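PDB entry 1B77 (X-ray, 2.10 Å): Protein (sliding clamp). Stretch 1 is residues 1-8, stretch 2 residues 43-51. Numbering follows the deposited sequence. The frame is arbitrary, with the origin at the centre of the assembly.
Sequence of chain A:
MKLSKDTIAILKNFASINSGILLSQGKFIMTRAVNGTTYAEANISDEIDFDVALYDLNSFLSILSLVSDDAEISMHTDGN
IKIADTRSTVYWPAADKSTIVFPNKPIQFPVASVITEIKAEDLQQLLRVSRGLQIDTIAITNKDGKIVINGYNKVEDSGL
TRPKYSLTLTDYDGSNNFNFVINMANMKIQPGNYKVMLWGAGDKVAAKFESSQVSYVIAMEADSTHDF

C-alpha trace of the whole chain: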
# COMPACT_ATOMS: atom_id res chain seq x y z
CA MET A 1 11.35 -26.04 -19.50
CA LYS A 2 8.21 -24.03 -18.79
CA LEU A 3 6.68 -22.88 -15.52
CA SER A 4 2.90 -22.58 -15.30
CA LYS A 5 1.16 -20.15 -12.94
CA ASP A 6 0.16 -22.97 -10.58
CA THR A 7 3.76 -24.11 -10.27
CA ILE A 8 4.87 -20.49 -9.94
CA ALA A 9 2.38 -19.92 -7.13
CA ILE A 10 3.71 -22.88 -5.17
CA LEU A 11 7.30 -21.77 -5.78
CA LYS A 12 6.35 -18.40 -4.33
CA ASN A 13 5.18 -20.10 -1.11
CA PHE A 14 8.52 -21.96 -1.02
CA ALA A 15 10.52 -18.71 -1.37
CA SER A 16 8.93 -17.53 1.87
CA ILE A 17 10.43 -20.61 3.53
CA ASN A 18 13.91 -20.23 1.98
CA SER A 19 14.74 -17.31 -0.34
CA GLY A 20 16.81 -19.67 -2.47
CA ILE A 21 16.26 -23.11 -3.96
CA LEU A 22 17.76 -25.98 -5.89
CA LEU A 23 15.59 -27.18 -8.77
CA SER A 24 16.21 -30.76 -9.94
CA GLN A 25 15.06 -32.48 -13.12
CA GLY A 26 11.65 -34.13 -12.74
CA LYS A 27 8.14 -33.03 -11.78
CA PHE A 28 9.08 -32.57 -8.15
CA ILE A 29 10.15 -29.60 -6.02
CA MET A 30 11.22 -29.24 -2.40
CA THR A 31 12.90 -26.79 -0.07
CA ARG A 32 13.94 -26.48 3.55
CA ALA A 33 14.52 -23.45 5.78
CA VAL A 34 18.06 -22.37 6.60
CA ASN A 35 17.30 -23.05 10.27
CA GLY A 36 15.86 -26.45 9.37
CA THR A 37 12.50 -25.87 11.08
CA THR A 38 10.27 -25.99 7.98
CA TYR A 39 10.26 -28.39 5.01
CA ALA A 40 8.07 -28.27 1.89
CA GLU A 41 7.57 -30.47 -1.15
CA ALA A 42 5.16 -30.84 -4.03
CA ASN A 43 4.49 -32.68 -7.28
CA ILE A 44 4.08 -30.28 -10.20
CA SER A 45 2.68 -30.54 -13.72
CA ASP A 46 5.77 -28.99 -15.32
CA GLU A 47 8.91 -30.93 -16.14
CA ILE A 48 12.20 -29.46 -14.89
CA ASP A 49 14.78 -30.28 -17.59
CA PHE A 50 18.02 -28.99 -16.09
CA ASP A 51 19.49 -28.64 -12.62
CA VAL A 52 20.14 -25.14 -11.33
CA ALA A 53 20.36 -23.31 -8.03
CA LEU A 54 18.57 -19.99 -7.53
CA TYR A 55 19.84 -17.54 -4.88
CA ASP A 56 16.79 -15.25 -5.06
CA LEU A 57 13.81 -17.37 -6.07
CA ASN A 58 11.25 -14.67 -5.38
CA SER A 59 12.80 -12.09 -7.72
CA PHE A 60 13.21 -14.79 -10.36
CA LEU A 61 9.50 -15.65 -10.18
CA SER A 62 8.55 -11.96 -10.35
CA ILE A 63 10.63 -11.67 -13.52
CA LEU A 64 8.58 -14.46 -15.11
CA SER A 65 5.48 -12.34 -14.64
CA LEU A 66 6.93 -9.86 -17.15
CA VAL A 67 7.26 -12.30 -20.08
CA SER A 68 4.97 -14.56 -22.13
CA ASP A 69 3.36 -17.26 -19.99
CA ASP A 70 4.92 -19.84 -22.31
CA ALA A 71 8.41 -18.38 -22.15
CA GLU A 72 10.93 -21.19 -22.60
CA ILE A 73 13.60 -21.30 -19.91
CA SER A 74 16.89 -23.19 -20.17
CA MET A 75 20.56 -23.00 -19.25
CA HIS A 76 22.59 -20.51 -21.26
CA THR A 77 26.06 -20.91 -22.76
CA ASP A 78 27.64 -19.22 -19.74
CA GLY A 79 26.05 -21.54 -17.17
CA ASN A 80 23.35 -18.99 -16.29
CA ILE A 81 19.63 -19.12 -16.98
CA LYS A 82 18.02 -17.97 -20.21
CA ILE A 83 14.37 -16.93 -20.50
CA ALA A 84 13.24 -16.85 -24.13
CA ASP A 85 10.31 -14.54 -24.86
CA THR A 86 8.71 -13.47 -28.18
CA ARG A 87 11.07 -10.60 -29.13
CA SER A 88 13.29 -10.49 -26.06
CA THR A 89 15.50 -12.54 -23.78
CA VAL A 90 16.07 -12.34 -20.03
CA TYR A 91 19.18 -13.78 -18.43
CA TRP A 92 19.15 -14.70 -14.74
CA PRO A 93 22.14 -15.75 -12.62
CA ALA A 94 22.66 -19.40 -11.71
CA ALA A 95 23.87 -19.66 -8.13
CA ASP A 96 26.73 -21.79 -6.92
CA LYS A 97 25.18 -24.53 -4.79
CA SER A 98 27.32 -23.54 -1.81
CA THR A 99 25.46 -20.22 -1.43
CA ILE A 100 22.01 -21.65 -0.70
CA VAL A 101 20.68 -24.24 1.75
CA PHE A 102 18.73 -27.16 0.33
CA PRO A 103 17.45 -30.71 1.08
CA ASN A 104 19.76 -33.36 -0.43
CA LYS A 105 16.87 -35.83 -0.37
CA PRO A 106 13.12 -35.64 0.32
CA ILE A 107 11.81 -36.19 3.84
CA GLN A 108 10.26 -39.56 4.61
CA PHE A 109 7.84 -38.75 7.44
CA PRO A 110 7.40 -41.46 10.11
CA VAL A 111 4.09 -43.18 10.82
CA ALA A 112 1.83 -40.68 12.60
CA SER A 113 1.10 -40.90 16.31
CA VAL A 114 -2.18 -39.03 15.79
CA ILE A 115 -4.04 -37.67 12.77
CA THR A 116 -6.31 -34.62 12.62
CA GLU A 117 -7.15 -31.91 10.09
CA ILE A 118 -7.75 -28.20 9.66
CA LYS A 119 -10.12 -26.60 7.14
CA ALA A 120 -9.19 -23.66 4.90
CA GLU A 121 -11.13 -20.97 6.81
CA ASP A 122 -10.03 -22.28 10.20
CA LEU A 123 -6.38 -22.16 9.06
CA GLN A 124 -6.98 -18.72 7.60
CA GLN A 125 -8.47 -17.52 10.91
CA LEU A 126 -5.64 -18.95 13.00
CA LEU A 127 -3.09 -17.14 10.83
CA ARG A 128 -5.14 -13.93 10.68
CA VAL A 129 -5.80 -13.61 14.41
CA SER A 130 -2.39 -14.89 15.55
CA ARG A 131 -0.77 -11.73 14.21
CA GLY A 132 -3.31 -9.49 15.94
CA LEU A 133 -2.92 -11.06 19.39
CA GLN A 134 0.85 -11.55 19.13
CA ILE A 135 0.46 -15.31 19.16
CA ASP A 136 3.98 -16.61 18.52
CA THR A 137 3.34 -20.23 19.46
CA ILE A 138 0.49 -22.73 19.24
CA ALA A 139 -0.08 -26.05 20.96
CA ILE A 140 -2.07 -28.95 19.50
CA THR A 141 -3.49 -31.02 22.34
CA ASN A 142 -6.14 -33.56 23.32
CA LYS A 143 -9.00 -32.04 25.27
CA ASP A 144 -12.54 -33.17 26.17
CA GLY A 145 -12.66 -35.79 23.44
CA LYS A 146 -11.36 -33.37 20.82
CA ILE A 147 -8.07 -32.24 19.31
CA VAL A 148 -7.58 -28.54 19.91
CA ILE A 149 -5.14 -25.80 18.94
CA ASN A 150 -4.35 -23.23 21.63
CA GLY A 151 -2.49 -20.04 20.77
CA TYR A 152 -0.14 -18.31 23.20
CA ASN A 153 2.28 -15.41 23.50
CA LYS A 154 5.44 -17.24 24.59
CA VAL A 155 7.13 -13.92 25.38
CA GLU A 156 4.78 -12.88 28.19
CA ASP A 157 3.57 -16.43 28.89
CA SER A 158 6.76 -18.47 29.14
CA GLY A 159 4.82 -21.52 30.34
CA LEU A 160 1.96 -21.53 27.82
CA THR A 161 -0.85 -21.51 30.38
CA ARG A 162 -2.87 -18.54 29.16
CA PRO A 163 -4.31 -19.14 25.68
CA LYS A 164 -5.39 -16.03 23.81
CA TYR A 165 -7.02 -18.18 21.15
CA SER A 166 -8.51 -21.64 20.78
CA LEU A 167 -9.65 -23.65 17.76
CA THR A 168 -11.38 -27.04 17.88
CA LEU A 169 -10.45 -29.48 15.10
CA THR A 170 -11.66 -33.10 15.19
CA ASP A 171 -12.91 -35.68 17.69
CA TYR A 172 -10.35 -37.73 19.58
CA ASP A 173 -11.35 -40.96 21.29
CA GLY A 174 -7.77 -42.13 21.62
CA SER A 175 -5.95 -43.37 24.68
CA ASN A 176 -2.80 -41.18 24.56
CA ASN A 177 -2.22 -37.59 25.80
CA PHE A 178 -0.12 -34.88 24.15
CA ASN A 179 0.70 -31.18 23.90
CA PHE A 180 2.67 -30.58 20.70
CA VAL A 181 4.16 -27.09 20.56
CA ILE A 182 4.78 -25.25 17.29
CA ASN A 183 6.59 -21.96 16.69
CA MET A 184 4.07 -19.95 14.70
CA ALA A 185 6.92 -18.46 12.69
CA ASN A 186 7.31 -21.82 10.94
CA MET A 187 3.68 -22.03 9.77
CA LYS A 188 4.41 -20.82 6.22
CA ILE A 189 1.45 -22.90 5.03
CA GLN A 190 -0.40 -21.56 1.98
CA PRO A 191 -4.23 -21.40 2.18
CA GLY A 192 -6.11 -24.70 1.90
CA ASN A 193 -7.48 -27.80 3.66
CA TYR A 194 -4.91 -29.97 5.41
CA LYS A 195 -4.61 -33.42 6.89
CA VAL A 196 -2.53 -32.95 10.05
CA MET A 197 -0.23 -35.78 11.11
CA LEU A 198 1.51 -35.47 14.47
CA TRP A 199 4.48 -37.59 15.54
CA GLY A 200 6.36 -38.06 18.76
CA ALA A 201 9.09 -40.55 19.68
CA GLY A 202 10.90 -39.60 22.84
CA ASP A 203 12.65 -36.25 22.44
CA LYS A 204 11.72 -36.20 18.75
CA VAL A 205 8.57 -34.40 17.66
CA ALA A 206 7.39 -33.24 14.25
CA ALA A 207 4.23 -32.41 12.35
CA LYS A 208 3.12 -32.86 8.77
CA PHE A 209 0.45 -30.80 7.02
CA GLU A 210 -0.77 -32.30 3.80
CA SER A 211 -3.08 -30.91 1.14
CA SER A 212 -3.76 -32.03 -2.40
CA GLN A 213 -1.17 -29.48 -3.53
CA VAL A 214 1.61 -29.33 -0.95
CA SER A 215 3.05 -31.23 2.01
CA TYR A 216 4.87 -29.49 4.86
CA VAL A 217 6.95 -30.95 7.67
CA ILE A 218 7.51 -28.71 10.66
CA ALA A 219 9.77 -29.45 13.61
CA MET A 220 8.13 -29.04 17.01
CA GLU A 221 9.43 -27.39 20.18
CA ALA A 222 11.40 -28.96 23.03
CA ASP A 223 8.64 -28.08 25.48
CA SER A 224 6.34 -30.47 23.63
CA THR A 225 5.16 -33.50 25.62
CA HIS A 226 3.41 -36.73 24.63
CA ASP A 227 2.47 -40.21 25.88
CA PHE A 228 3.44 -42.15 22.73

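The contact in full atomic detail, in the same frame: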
# COMPACT_ATOMS: atom_id res chain seq x y z
N MET A 1 12.54 -25.73 -20.35
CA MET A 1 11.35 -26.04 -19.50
C MET A 1 10.42 -24.84 -19.41
O MET A 1 10.79 -23.72 -19.76
CB MET A 1 11.79 -26.41 -18.08
CG MET A 1 12.43 -25.26 -17.33
SD MET A 1 12.61 -25.58 -15.58
CE MET A 1 10.92 -25.62 -15.11
N LYS A 2 9.20 -25.09 -18.95
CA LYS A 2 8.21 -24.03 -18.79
C LYS A 2 7.61 -24.10 -17.40
O LYS A 2 7.44 -25.17 -16.83
CB LYS A 2 7.11 -24.16 -19.84
CG LYS A 2 7.59 -23.94 -21.27
CD LYS A 2 6.42 -23.95 -22.25
CE LYS A 2 6.86 -23.65 -23.68
NZ LYS A 2 7.72 -24.73 -24.27
N LEU A 3 7.29 -22.94 -16.84
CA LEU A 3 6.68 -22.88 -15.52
C LEU A 3 5.29 -22.27 -15.62
O LEU A 3 5.14 -21.12 -16.03
CB LEU A 3 7.54 -22.06 -14.56
CG LEU A 3 8.89 -22.67 -14.21
CD1 LEU A 3 9.67 -21.72 -13.32
CD2 LEU A 3 8.68 -24.01 -13.52
N SER A 4 4.28 -23.05 -15.27
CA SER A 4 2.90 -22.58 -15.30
C SER A 4 2.63 -21.74 -14.05
O SER A 4 3.42 -21.76 -13.10
CB SER A 4 1.94 -23.78 -15.33
OG SER A 4 2.10 -24.58 -14.18
N LYS A 5 1.53 -21.00 -14.06
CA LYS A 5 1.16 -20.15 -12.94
C LYS A 5 0.91 -20.92 -11.65
O LYS A 5 1.16 -20.41 -10.56
CB LYS A 5 -0.06 -19.30 -13.30
CG LYS A 5 0.24 -18.15 -14.26
CD LYS A 5 0.19 -16.80 -13.55
CE LYS A 5 0.64 -15.66 -14.47
NZ LYS A 5 0.49 -14.32 -13.82
N ASP A 6 0.41 -22.15 -11.77
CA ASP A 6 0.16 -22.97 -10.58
C ASP A 6 1.49 -23.33 -9.93
O ASP A 6 1.65 -23.23 -8.71
CB ASP A 6 -0.57 -24.26 -10.96
CG ASP A 6 -2.01 -24.02 -11.33
OD1 ASP A 6 -2.76 -23.49 -10.47
OD2 ASP A 6 -2.39 -24.37 -12.47
N THR A 7 2.44 -23.76 -10.76
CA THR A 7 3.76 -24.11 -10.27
C THR A 7 4.40 -22.87 -9.66
O THR A 7 4.92 -22.92 -8.56
CB THR A 7 4.64 -24.63 -11.42
OG1 THR A 7 4.10 -25.87 -11.89
CG2 THR A 7 6.09 -24.84 -10.94
N ILE A 8 4.32 -21.76 -10.39
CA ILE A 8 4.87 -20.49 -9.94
C ILE A 8 4.31 -20.07 -8.59
O ILE A 8 5.04 -19.56 -7.73
CB ILE A 8 4.60 -19.36 -10.97
CG1 ILE A 8 5.39 -19.64 -12.26
CG2 ILE A 8 4.98 -18.00 -10.38
CD1 ILE A 8 5.14 -18.64 -13.39
N ASN A 43 4.43 -32.12 -5.94
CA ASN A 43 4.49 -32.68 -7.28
C ASN A 43 3.90 -31.60 -8.16
O ASN A 43 2.88 -31.02 -7.82
CB ASN A 43 3.63 -33.94 -7.37
CG ASN A 43 4.16 -35.07 -6.54
OD1 ASN A 43 3.39 -35.88 -6.02
ND2 ASN A 43 5.48 -35.15 -6.41
N ILE A 44 4.55 -31.32 -9.29
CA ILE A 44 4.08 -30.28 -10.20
C ILE A 44 3.76 -30.86 -11.57
O ILE A 44 4.16 -31.98 -11.89
CB ILE A 44 5.13 -29.15 -10.34
CG1 ILE A 44 6.49 -29.73 -10.71
CG2 ILE A 44 5.23 -28.37 -9.03
CD1 ILE A 44 7.60 -28.69 -10.90
N SER A 45 3.05 -30.08 -12.39
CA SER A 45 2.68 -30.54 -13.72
C SER A 45 3.71 -30.19 -14.78
O SER A 45 3.61 -30.63 -15.93
CB SER A 45 1.31 -29.96 -14.12
OG SER A 45 1.34 -28.54 -14.08
N ASP A 46 4.71 -29.39 -14.40
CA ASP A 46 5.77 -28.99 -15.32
C ASP A 46 6.98 -29.89 -15.14
O ASP A 46 7.23 -30.40 -14.04
CB ASP A 46 6.17 -27.54 -15.06
CG ASP A 46 5.03 -26.57 -15.31
OD1 ASP A 46 4.50 -26.58 -16.44
OD2 ASP A 46 4.68 -25.80 -14.40
N GLU A 47 7.73 -30.08 -16.21
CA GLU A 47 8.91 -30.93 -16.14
C GLU A 47 10.18 -30.09 -16.09
O GLU A 47 10.46 -29.34 -17.02
CB GLU A 47 8.98 -31.85 -17.35
CG GLU A 47 10.18 -32.78 -17.32
CD GLU A 47 10.06 -33.85 -16.27
OE1 GLU A 47 9.31 -33.65 -15.29
OE2 GLU A 47 10.74 -34.91 -16.39
N ILE A 48 10.94 -30.20 -15.01
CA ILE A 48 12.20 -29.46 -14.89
C ILE A 48 13.23 -30.24 -15.71
O ILE A 48 13.48 -31.42 -15.43
CB ILE A 48 12.65 -29.38 -13.43
CG1 ILE A 48 11.61 -28.61 -12.62
CG2 ILE A 48 14.02 -28.73 -13.35
CD1 ILE A 48 11.91 -28.54 -11.14
N ASP A 49 13.82 -29.60 -16.72
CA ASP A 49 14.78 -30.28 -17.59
C ASP A 49 16.25 -29.94 -17.45
O ASP A 49 17.05 -30.25 -18.32
CB ASP A 49 14.35 -30.13 -19.05
CG ASP A 49 14.22 -28.68 -19.49
OD1 ASP A 49 14.74 -27.79 -18.79
OD2 ASP A 49 13.59 -28.45 -20.55
N PHE A 50 16.62 -29.28 -16.36
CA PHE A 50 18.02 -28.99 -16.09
C PHE A 50 18.14 -28.63 -14.62
O PHE A 50 17.19 -28.12 -14.02
CB PHE A 50 18.57 -27.87 -17.00
CG PHE A 50 17.99 -26.51 -16.75
CD1 PHE A 50 16.72 -26.18 -17.21
CD2 PHE A 50 18.74 -25.53 -16.10
CE1 PHE A 50 16.21 -24.91 -17.02
CE2 PHE A 50 18.23 -24.25 -15.91
CZ PHE A 50 16.96 -23.94 -16.37
N ASP A 51 19.28 -28.94 -14.02
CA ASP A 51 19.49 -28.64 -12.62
C ASP A 51 20.14 -27.27 -12.47
O ASP A 51 21.08 -26.92 -13.18
CB ASP A 51 20.36 -29.72 -11.97
CG ASP A 51 19.86 -31.11 -12.28
OD1 ASP A 51 19.00 -31.61 -11.52
OD2 ASP A 51 20.31 -31.70 -13.30
O HOH W 1 8.72 -27.90 -18.64
O HOH W 2 2.17 -27.62 -11.14

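The N-terminal segment, an extended run that enters a helix at Lys5, lies alongside residues 44-50, where the chain turns a corner at Ser45 and Asp46. The two run antiparallel: Met1 lies nearest Asp49, Leu3 nearest Asp46 and Thr7 nearest Ile44, with CA-CA distances of 5.8 to 6.2 Å. No direct backbone-to-backbone hydrogen bond joins them; side chains and two waters make the polar links, and 453 Å² of surface is buried.

The polar centre is the carboxylate of Asp46, whose OD2 accepts three hydrogen bonds. Ser4, at the N-cap position, gives two, from N and from OG, each 2.9 Å from Asp46 OD2; the N-H points almost straight at the acceptor, at 175°. The third is the shortest, 2.6 Å from Thr7 OG1 to Asp46 OD2. One oxygen thus ties the residue preceding the helix to a residue in its first turn, where Ile8 N bonds to Ser4 O. Asp46 OD1 gains no such partner from Lys2 O, 3.3 Å away, since both are acceptors.

At the other end, the terminal amino group forms a salt bridge with Asp49, Met1 N to OD2 at 2.9 Å, in which charge reinforces the hydrogen bond.

Beside this ion pair, Met1 makes apolar contacts with Ile48 and Phe50. Its CA-to-CB bond points toward the second stretch; Met1 CE lies 4.0 Å from Ile48 CG1, and Met1 CG 3.8 Å from Phe50 CE1, at the ring edge. Met1 SD sits 5.0 Å from the centroid of the Phe50 ring in an oblique approach.

Two waters add further bridges. Water 1 accepts from Lys2 N (2.9 Å) and donates to Glu47 O (2.8 Å); water 2 accepts from Ser45 N (2.9 Å) and donates to Thr7 OG1 (2.7 Å), so this hydroxyl receives one hydrogen bond while giving another to Asp46.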